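Local atomic coordinates of sarcoplasmic calcium-binding proteins II, V, VI, and VII (Branchiostoma lanceolatum, PDB entry 2SAS), a protein that binds calcium ions through EF-hand loops and seems to be more abundant in fast-contracting muscles, though its exact role there is unsettled. Residues Trp86-Leu99 and Arg160-Pro172. Numbering follows the deposited sequence.
Sequences WEKTIATCKSVADL and RYKELYYRLLTSP
Y166 leaves helix 160-170 with its CG opposite the main-chain N (chi1 -178°), which lays the ring against the backbone of C93 to V96, while T170, its OG1 lodged between N and carbonyl carbon, keeps CG2 beside the backbone N, where it touches I90 CG1 and C93 SG. One face of the Y166 ring lies against the S95-V96 peptide, with S95 C 3.7 Å from CE1. Over the centre of the other face sits T170 OG1, which stays there by donating to Y166 O, 2.8 Å away, from above the carbonyl plane; T170 N reaches the same oxygen from the opposite face. L99 CD1 comes to the ring edge at CE1, 4.0 Å off, and C93 SG lies obliquely to the Y166 ring and 3.9 Å from T170 CG2. V96 CG2 rests on Y166 CB and comes closest, at 3.2 Å, to K162 O, one turn earlier in the helix. The loop is braced from within by K94 N, which bonds D98 OD2 at 2.8 Å on the anti side of the carboxylate.

Deeper in, L169 CD1 sits over the six-membered ring of W86, 3.5 Å from its centroid and 21° off the normal, a CH-pi contact; Y82 meets the same indole edge-to-face, and I10 of helix 4-18 touches it too. Were W86 an alanine, L169 CD1 would probably lose the ring face it packs on, and a gap is likely to open beside helix 160-170. The axes of segments 86-91 and 160-170 approach to 11.2 Å and cross at -114°: this is packing between EF-hands, the exit helix of the second, calcium-binding hand and the linker after it meeting the last helix of the fourth.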
ATOM      1  N   TRP A  86     -18.483   3.650  -9.792  1.00 18.58           N
ATOM      2  CA  TRP A  86     -18.630   2.454  -8.913  1.00 19.58           C
ATOM      3  C   TRP A  86     -19.887   2.458  -8.083  1.00 20.08           C
ATOM      4  O   TRP A  86     -20.515   1.377  -7.941  1.00 19.63           O
ATOM      5  CB  TRP A  86     -17.335   2.235  -8.146  1.00 18.96           C
ATOM      6  CG  TRP A  86     -16.473   1.408  -9.064  1.00 18.86           C
ATOM      7  CD1 TRP A  86     -15.346   1.793  -9.684  1.00 18.14           C
ATOM      8  CD2 TRP A  86     -16.730   0.054  -9.462  1.00 20.38           C
ATOM      9  NE1 TRP A  86     -14.851   0.774 -10.436  1.00 17.32           N
ATOM     10  CE2 TRP A  86     -15.665  -0.298 -10.355  1.00 19.23           C
ATOM     11  CE3 TRP A  86     -17.728  -0.878  -9.198  1.00 19.80           C
ATOM     12  CZ2 TRP A  86     -15.575  -1.557 -10.941  1.00 17.79           C
ATOM     13  CZ3 TRP A  86     -17.643  -2.124  -9.802  1.00 16.94           C
ATOM     14  CH2 TRP A  86     -16.587  -2.461 -10.642  1.00 16.71           C
ATOM     15  N   GLU A  87     -20.277   3.614  -7.587  1.00 21.18           N
ATOM     16  CA  GLU A  87     -21.531   3.713  -6.798  1.00 21.94           C
ATOM     17  C   GLU A  87     -22.708   3.309  -7.648  1.00 20.79           C
ATOM     18  O   GLU A  87     -23.629   2.658  -7.145  1.00 22.13           O
ATOM     19  CB  GLU A  87     -21.809   5.059  -6.183  1.00 22.53           C
ATOM     20  CG  GLU A  87     -20.738   5.706  -5.299  1.00 26.02           C
ATOM     21  CD  GLU A  87     -21.391   6.282  -4.051  1.00 29.29           C
ATOM     22  OE1 GLU A  87     -22.608   6.440  -4.112  1.00 29.53           O
ATOM     23  OE2 GLU A  87     -20.627   6.503  -3.082  1.00 29.03           O
ATOM     24  N   LYS A  88     -22.642   3.671  -8.908  1.00 21.24           N
ATOM     25  CA  LYS A  88     -23.733   3.330  -9.880  1.00 21.39           C
ATOM     26  C   LYS A  88     -23.746   1.830 -10.077  1.00 20.83           C
ATOM     27  O   LYS A  88     -24.749   1.193  -9.771  1.00 20.66           O
ATOM     28  CB  LYS A  88     -23.597   4.193 -11.094  1.00 22.04           C
ATOM     29  CG  LYS A  88     -24.203   3.976 -12.425  1.00 23.20           C
ATOM     30  CD  LYS A  88     -23.321   4.431 -13.597  1.00 30.13           C
ATOM     31  CE  LYS A  88     -22.013   3.749 -13.856  1.00 31.12           C
ATOM     32  NZ  LYS A  88     -22.078   2.547 -14.762  1.00 31.43           N
ATOM     33  N   THR A  89     -22.695   1.142 -10.502  1.00 20.87           N
ATOM     34  CA  THR A  89     -22.725  -0.312 -10.677  1.00 20.40           C
ATOM     35  C   THR A  89     -22.886  -1.150  -9.432  1.00 21.12           C
ATOM     36  O   THR A  89     -23.418  -2.267  -9.529  1.00 20.13           O
ATOM     37  CB  THR A  89     -21.429  -0.790 -11.462  1.00 18.42           C
ATOM     38  OG1 THR A  89     -20.377  -0.381 -10.586  1.00 21.13           O
ATOM     39  CG2 THR A  89     -21.299  -0.146 -12.820  1.00 21.23           C
ATOM     40  N   ILE A  90     -22.395  -0.702  -8.281  1.00 22.65           N
ATOM     41  CA  ILE A  90     -22.579  -1.576  -7.087  1.00 24.76           C
ATOM     42  C   ILE A  90     -24.077  -1.600  -6.829  1.00 27.15           C
ATOM     43  O   ILE A  90     -24.720  -2.607  -6.518  1.00 27.89           O
ATOM     44  CB  ILE A  90     -21.713  -1.092  -5.875  1.00 23.10           C
ATOM     45  CG1 ILE A  90     -20.240  -1.494  -6.066  1.00 23.24           C
ATOM     46  CG2 ILE A  90     -22.250  -1.650  -4.532  1.00 24.51           C
ATOM     47  CD1 ILE A  90     -19.252  -1.054  -4.951  1.00 23.97           C
ATOM     48  N   ALA A  91     -24.652  -0.407  -7.012  1.00 29.01           N
ATOM     49  CA  ALA A  91     -26.098  -0.232  -6.776  1.00 30.35           C
ATOM     50  C   ALA A  91     -26.923  -1.324  -7.422  1.00 30.77           C
ATOM     51  O   ALA A  91     -27.953  -1.705  -6.821  1.00 32.17           O
ATOM     52  CB  ALA A  91     -26.484   1.178  -7.188  1.00 30.52           C
ATOM     53  N   THR A  92     -26.513  -1.856  -8.554  1.00 31.07           N
ATOM     54  CA  THR A  92     -27.230  -2.895  -9.288  1.00 31.26           C
ATOM     55  C   THR A  92     -26.459  -3.989 -10.001  1.00 30.76           C
ATOM     56  O   THR A  92     -26.914  -4.219 -11.160  1.00 32.33           O
ATOM     57  CB  THR A  92     -28.061  -2.171 -10.471  1.00 31.81           C
ATOM     58  OG1 THR A  92     -26.974  -1.685 -11.305  1.00 29.82           O
ATOM     59  CG2 THR A  92     -29.018  -1.095  -9.973  1.00 31.97           C
ATOM     60  N   CYS A  93     -25.441  -4.646  -9.546  1.00 29.73           N
ATOM     61  CA  CYS A  93     -24.744  -5.739 -10.284  1.00 29.16           C
ATOM     62  C   CYS A  93     -24.736  -7.031  -9.454  1.00 28.79           C
ATOM     63  O   CYS A  93     -24.728  -6.917  -8.207  1.00 28.13           O
ATOM     64  CB  CYS A  93     -23.329  -5.238 -10.592  1.00 29.56           C
ATOM     65  SG  CYS A  93     -22.386  -4.885  -9.073  1.00 29.07           S
ATOM     66  N   LYS A  94     -24.726  -8.229 -10.026  1.00 29.49           N
ATOM     67  CA  LYS A  94     -24.727  -9.471  -9.238  1.00 30.36           C
ATOM     68  C   LYS A  94     -23.664 -10.510  -9.500  1.00 29.87           C
ATOM     69  O   LYS A  94     -23.466 -11.351  -8.566  1.00 30.74           O
ATOM     70  CB  LYS A  94     -26.084 -10.202  -9.196  1.00 30.68           C
ATOM     71  CG  LYS A  94     -26.454 -10.699  -7.802  1.00 30.97           C
ATOM     72  CD  LYS A  94     -27.203 -12.007  -7.798  1.00 32.92           C
ATOM     73  CE  LYS A  94     -26.474 -13.197  -7.194  1.00 34.00           C
ATOM     74  NZ  LYS A  94     -25.321 -13.658  -8.023  1.00 33.57           N
ATOM     75  N   SER A  95     -22.980 -10.523 -10.607  1.00 30.00           N
ATOM     76  CA  SER A  95     -21.885 -11.502 -10.901  1.00 28.65           C
ATOM     77  C   SER A  95     -20.797 -10.762 -11.703  1.00 28.88           C
ATOM     78  O   SER A  95     -21.098  -9.610 -12.104  1.00 29.32           O
ATOM     79  CB  SER A  95     -22.409 -12.658 -11.727  1.00 27.78           C
ATOM     80  OG  SER A  95     -22.659 -12.217 -13.049  1.00 25.97           O
ATOM     81  N   VAL A  96     -19.642 -11.379 -11.940  1.00 28.14           N
ATOM     82  CA  VAL A  96     -18.571 -10.748 -12.696  1.00 28.63           C
ATOM     83  C   VAL A  96     -19.174 -10.330 -14.064  1.00 28.49           C
ATOM     84  O   VAL A  96     -18.886  -9.246 -14.583  1.00 27.70           O
ATOM     85  CB  VAL A  96     -17.246 -11.469 -12.829  1.00 29.65           C
ATOM     86  CG1 VAL A  96     -16.898 -11.889 -14.269  1.00 30.89           C
ATOM     87  CG2 VAL A  96     -16.060 -10.607 -12.368  1.00 30.68           C
ATOM     88  N   ALA A  97     -20.019 -11.197 -14.550  1.00 28.52           N
ATOM     89  CA  ALA A  97     -20.713 -10.969 -15.830  1.00 29.98           C
ATOM     90  C   ALA A  97     -21.519  -9.678 -15.893  1.00 29.68           C
ATOM     91  O   ALA A  97     -21.952  -9.378 -17.038  1.00 29.31           O
ATOM     92  CB  ALA A  97     -21.554 -12.231 -16.144  1.00 29.26           C
ATOM     93  N   ASP A  98     -21.728  -8.922 -14.826  1.00 30.16           N
ATOM     94  CA  ASP A  98     -22.491  -7.655 -14.813  1.00 30.61           C
ATOM     95  C   ASP A  98     -21.635  -6.367 -14.833  1.00 29.59           C
ATOM     96  O   ASP A  98     -22.184  -5.264 -14.999  1.00 29.25           O
ATOM     97  CB  ASP A  98     -23.367  -7.499 -13.536  1.00 31.05           C
ATOM     98  CG  ASP A  98     -24.818  -7.828 -13.709  1.00 31.03           C
ATOM     99  OD1 ASP A  98     -25.363  -7.586 -14.795  1.00 32.94           O
ATOM    100  OD2 ASP A  98     -25.426  -8.354 -12.748  1.00 30.33           O
ATOM    101  N   LEU A  99     -20.374  -6.480 -14.496  1.00 28.94           N
ATOM    102  CA  LEU A  99     -19.390  -5.408 -14.414  1.00 26.07           C
ATOM    103  C   LEU A  99     -19.333  -4.714 -15.766  1.00 26.51           C
ATOM    104  O   LEU A  99     -19.594  -5.389 -16.798  1.00 27.50           O
ATOM    105  CB  LEU A  99     -18.043  -6.046 -14.019  1.00 24.68           C
ATOM    106  CG  LEU A  99     -17.540  -5.658 -12.633  1.00 24.97           C
ATOM    107  CD1 LEU A  99     -18.712  -5.488 -11.667  1.00 22.26           C
ATOM    108  CD2 LEU A  99     -16.590  -6.768 -12.140  1.00 25.20           C
ATOM    109  N   ARG A 160     -11.002 -18.095 -10.853  1.00 16.58           N
ATOM    110  CA  ARG A 160     -10.875 -17.863  -9.410  1.00 16.34           C
ATOM    111  C   ARG A 160     -10.613 -16.344  -9.246  1.00 17.04           C
ATOM    112  O   ARG A 160     -11.245 -15.734  -8.401  1.00 18.02           O
ATOM    113  CB  ARG A 160      -9.735 -18.626  -8.773  1.00 15.35           C
ATOM    114  CG  ARG A 160     -10.083 -19.186  -7.404  1.00 16.59           C
ATOM    115  CD  ARG A 160     -10.521 -18.168  -6.457  1.00 16.80           C
ATOM    116  NE  ARG A 160     -11.496 -18.660  -5.454  1.00 19.67           N
ATOM    117  CZ  ARG A 160     -11.272 -18.365  -4.174  1.00 19.68           C
ATOM    118  NH1 ARG A 160     -10.077 -17.780  -3.952  1.00 25.52           N
ATOM    119  NH2 ARG A 160     -12.016 -18.591  -3.140  1.00 21.27           N
ATOM    120  N   TYR A 161      -9.764 -15.873 -10.130  1.00 17.20           N
ATOM    121  CA  TYR A 161      -9.343 -14.505 -10.232  1.00 19.60           C
ATOM    122  C   TYR A 161     -10.576 -13.565 -10.325  1.00 18.93           C
ATOM    123  O   TYR A 161     -10.698 -12.697  -9.452  1.00 18.76           O
ATOM    124  CB  TYR A 161      -8.349 -14.197 -11.397  1.00 17.73           C
ATOM    125  CG  TYR A 161      -7.875 -12.782 -11.154  1.00 19.55           C
ATOM    126  CD1 TYR A 161      -6.942 -12.502 -10.155  1.00 18.52           C
ATOM    127  CD2 TYR A 161      -8.407 -11.709 -11.886  1.00 21.59           C
ATOM    128  CE1 TYR A 161      -6.483 -11.213  -9.953  1.00 17.88           C
ATOM    129  CE2 TYR A 161      -7.969 -10.404 -11.670  1.00 19.40           C
ATOM    130  CZ  TYR A 161      -7.028 -10.161 -10.691  1.00 19.05           C
ATOM    131  OH  TYR A 161      -6.677  -8.862 -10.441  1.00 19.13           O
ATOM    132  N   LYS A 162     -11.345 -13.784 -11.350  1.00 18.26           N
ATOM    133  CA  LYS A 162     -12.587 -13.158 -11.689  1.00 19.30           C
ATOM    134  C   LYS A 162     -13.490 -13.024 -10.438  1.00 19.59           C
ATOM    135  O   LYS A 162     -14.039 -11.946 -10.253  1.00 19.68           O
ATOM    136  CB  LYS A 162     -13.425 -13.949 -12.715  1.00 19.11           C
ATOM    137  CG  LYS A 162     -12.860 -13.898 -14.158  1.00 20.63           C
ATOM    138  CD  LYS A 162     -13.765 -14.672 -15.107  1.00 22.08           C
ATOM    139  CE  LYS A 162     -13.242 -14.685 -16.539  1.00 22.63           C
ATOM    140  NZ  LYS A 162     -14.340 -15.052 -17.476  1.00 22.13           N
ATOM    141  N   GLU A 163     -13.605 -14.080  -9.659  1.00 19.92           N
ATOM    142  CA  GLU A 163     -14.464 -14.139  -8.475  1.00 20.59           C
ATOM    143  C   GLU A 163     -13.975 -13.161  -7.419  1.00 19.21           C
ATOM    144  O   GLU A 163     -14.756 -12.467  -6.769  1.00 17.74           O
ATOM    145  CB  GLU A 163     -14.548 -15.534  -7.816  1.00 22.93           C
ATOM    146  CG  GLU A 163     -14.971 -16.778  -8.576  1.00 27.25           C
ATOM    147  CD  GLU A 163     -14.821 -18.114  -7.865  1.00 30.49           C
ATOM    148  OE1 GLU A 163     -14.572 -18.253  -6.669  1.00 29.00           O
ATOM    149  OE2 GLU A 163     -14.954 -19.121  -8.627  1.00 30.27           O
ATOM    150  N   LEU A 164     -12.649 -13.205  -7.241  1.00 17.30           N
ATOM    151  CA  LEU A 164     -12.008 -12.343  -6.236  1.00 15.72           C
ATOM    152  C   LEU A 164     -12.013 -10.900  -6.682  1.00 16.68           C
ATOM    153  O   LEU A 164     -12.301  -9.988  -5.889  1.00 16.30           O
ATOM    154  CB  LEU A 164     -10.660 -12.953  -5.928  1.00 15.71           C
ATOM    155  CG  LEU A 164     -10.632 -14.397  -5.441  1.00 14.46           C
ATOM    156  CD1 LEU A 164      -9.206 -14.920  -5.572  1.00 15.51           C
ATOM    157  CD2 LEU A 164     -11.065 -14.404  -3.978  1.00 15.45           C
ATOM    158  N   TYR A 165     -11.731 -10.676  -7.968  1.00 17.18           N
ATOM    159  CA  TYR A 165     -11.767  -9.261  -8.451  1.00 17.93           C
ATOM    160  C   TYR A 165     -13.150  -8.666  -8.131  1.00 16.22           C
ATOM    161  O   TYR A 165     -13.205  -7.609  -7.492  1.00 14.63           O
ATOM    162  CB  TYR A 165     -11.315  -9.142  -9.890  1.00 17.31           C
ATOM    163  CG  TYR A 165     -11.319  -7.781 -10.518  1.00 18.33           C
ATOM    164  CD1 TYR A 165     -12.528  -7.285 -11.041  1.00 20.87           C
ATOM    165  CD2 TYR A 165     -10.204  -6.998 -10.673  1.00 18.94           C
ATOM    166  CE1 TYR A 165     -12.587  -6.064 -11.695  1.00 22.44           C
ATOM    167  CE2 TYR A 165     -10.229  -5.743 -11.302  1.00 20.52           C
ATOM    168  CZ  TYR A 165     -11.420  -5.304 -11.841  1.00 23.57           C
ATOM    169  OH  TYR A 165     -11.503  -4.077 -12.472  1.00 24.41           O
ATOM    170  N   TYR A 166     -14.182  -9.424  -8.459  1.00 15.95           N
ATOM    171  CA  TYR A 166     -15.578  -9.082  -8.219  1.00 16.27           C
ATOM    172  C   TYR A 166     -15.837  -8.697  -6.770  1.00 17.09           C
ATOM    173  O   TYR A 166     -16.511  -7.702  -6.450  1.00 19.09           O
ATOM    174  CB  TYR A 166     -16.555 -10.254  -8.551  1.00 13.75           C
ATOM    175  CG  TYR A 166     -17.990  -9.821  -8.335  1.00 17.31           C
ATOM    176  CD1 TYR A 166     -18.508  -8.798  -9.136  1.00 19.73           C
ATOM    177  CD2 TYR A 166     -18.858 -10.386  -7.386  1.00 18.56           C
ATOM    178  CE1 TYR A 166     -19.808  -8.325  -9.038  1.00 19.88           C
ATOM    179  CE2 TYR A 166     -20.163  -9.918  -7.245  1.00 20.49           C
ATOM    180  CZ  TYR A 166     -20.636  -8.906  -8.074  1.00 22.34           C
ATOM    181  OH  TYR A 166     -21.930  -8.457  -7.958  1.00 24.71           O
ATOM    182  N   ARG A 167     -15.322  -9.516  -5.871  1.00 16.87           N
ATOM    183  CA  ARG A 167     -15.542  -9.289  -4.433  1.00 15.64           C
ATOM    184  C   ARG A 167     -14.761  -8.096  -3.908  1.00 14.11           C
ATOM    185  O   ARG A 167     -15.238  -7.500  -2.923  1.00 14.05           O
ATOM    186  CB  ARG A 167     -15.211 -10.527  -3.624  1.00 15.24           C
ATOM    187  CG  ARG A 167     -16.122 -11.722  -3.963  1.00 14.18           C
ATOM    188  CD  ARG A 167     -15.446 -12.875  -3.230  1.00 17.79           C
ATOM    189  NE  ARG A 167     -16.308 -14.035  -3.209  1.00 22.00           N
ATOM    190  CZ  ARG A 167     -17.199 -14.212  -2.216  1.00 25.34           C
ATOM    191  NH1 ARG A 167     -17.229 -13.312  -1.218  1.00 25.97           N
ATOM    192  NH2 ARG A 167     -17.985 -15.280  -2.205  1.00 25.93           N
ATOM    193  N   LEU A 168     -13.644  -7.844  -4.508  1.00 14.14           N
ATOM    194  CA  LEU A 168     -12.771  -6.723  -4.153  1.00 17.30           C
ATOM    195  C   LEU A 168     -13.511  -5.403  -4.480  1.00 17.56           C
ATOM    196  O   LEU A 168     -13.434  -4.422  -3.777  1.00 17.32           O
ATOM    197  CB  LEU A 168     -11.498  -6.792  -5.040  1.00 18.97           C
ATOM    198  CG  LEU A 168     -10.247  -6.068  -4.644  1.00 21.47           C
ATOM    199  CD1 LEU A 168      -9.644  -5.279  -5.825  1.00 23.67           C
ATOM    200  CD2 LEU A 168     -10.440  -5.095  -3.497  1.00 20.08           C
ATOM    201  N   LEU A 169     -14.157  -5.428  -5.648  1.00 18.49           N
ATOM    202  CA  LEU A 169     -14.885  -4.278  -6.154  1.00 18.86           C
ATOM    203  C   LEU A 169     -16.240  -4.087  -5.443  1.00 17.84           C
ATOM    204  O   LEU A 169     -16.631  -2.915  -5.227  1.00 17.39           O
ATOM    205  CB  LEU A 169     -14.979  -4.373  -7.676  1.00 18.19           C
ATOM    206  CG  LEU A 169     -14.028  -3.617  -8.579  1.00 18.16           C
ATOM    207  CD1 LEU A 169     -13.874  -2.145  -8.198  1.00 17.84           C
ATOM    208  CD2 LEU A 169     -12.632  -4.266  -8.474  1.00 19.14           C
ATOM    209  N   THR A 170     -16.942  -5.147  -5.118  1.00 15.79           N
ATOM    210  CA  THR A 170     -18.282  -4.952  -4.544  1.00 15.76           C
ATOM    211  C   THR A 170     -18.684  -5.293  -3.162  1.00 16.95           C
ATOM    212  O   THR A 170     -19.629  -4.581  -2.650  1.00 17.91           O
ATOM    213  CB  THR A 170     -19.296  -5.602  -5.586  1.00 15.41           C
ATOM    214  OG1 THR A 170     -19.036  -7.025  -5.535  1.00 16.51           O
ATOM    215  CG2 THR A 170     -19.081  -5.037  -7.003  1.00 14.84           C
ATOM    216  N   SER A 171     -18.027  -6.177  -2.428  1.00 17.29           N
ATOM    217  CA  SER A 171     -18.499  -6.546  -1.092  1.00 16.92           C
ATOM    218  C   SER A 171     -18.452  -5.404  -0.100  1.00 17.18           C
ATOM    219  O   SER A 171     -17.486  -4.657  -0.069  1.00 17.50           O
ATOM    220  CB  SER A 171     -17.721  -7.717  -0.487  1.00 16.44           C
ATOM    221  OG  SER A 171     -17.584  -8.712  -1.497  1.00 19.78           O
ATOM    222  N   PRO A 172     -19.504  -5.399   0.704  1.00 16.56           N
ATOM    223  CA  PRO A 172     -19.614  -4.395   1.760  1.00 15.58           C
ATOM    224  C   PRO A 172     -18.895  -4.913   2.984  1.00 15.71           C
ATOM    225  O   PRO A 172     -18.931  -4.223   4.016  1.00 17.41           O
ATOM    226  CB  PRO A 172     -21.132  -4.239   1.882  1.00 14.00           C
ATOM    227  CG  PRO A 172     -21.653  -5.602   1.672  1.00 13.85           C
ATOM    228  CD  PRO A 172     -20.702  -6.241   0.654  1.00 15.90           C
TER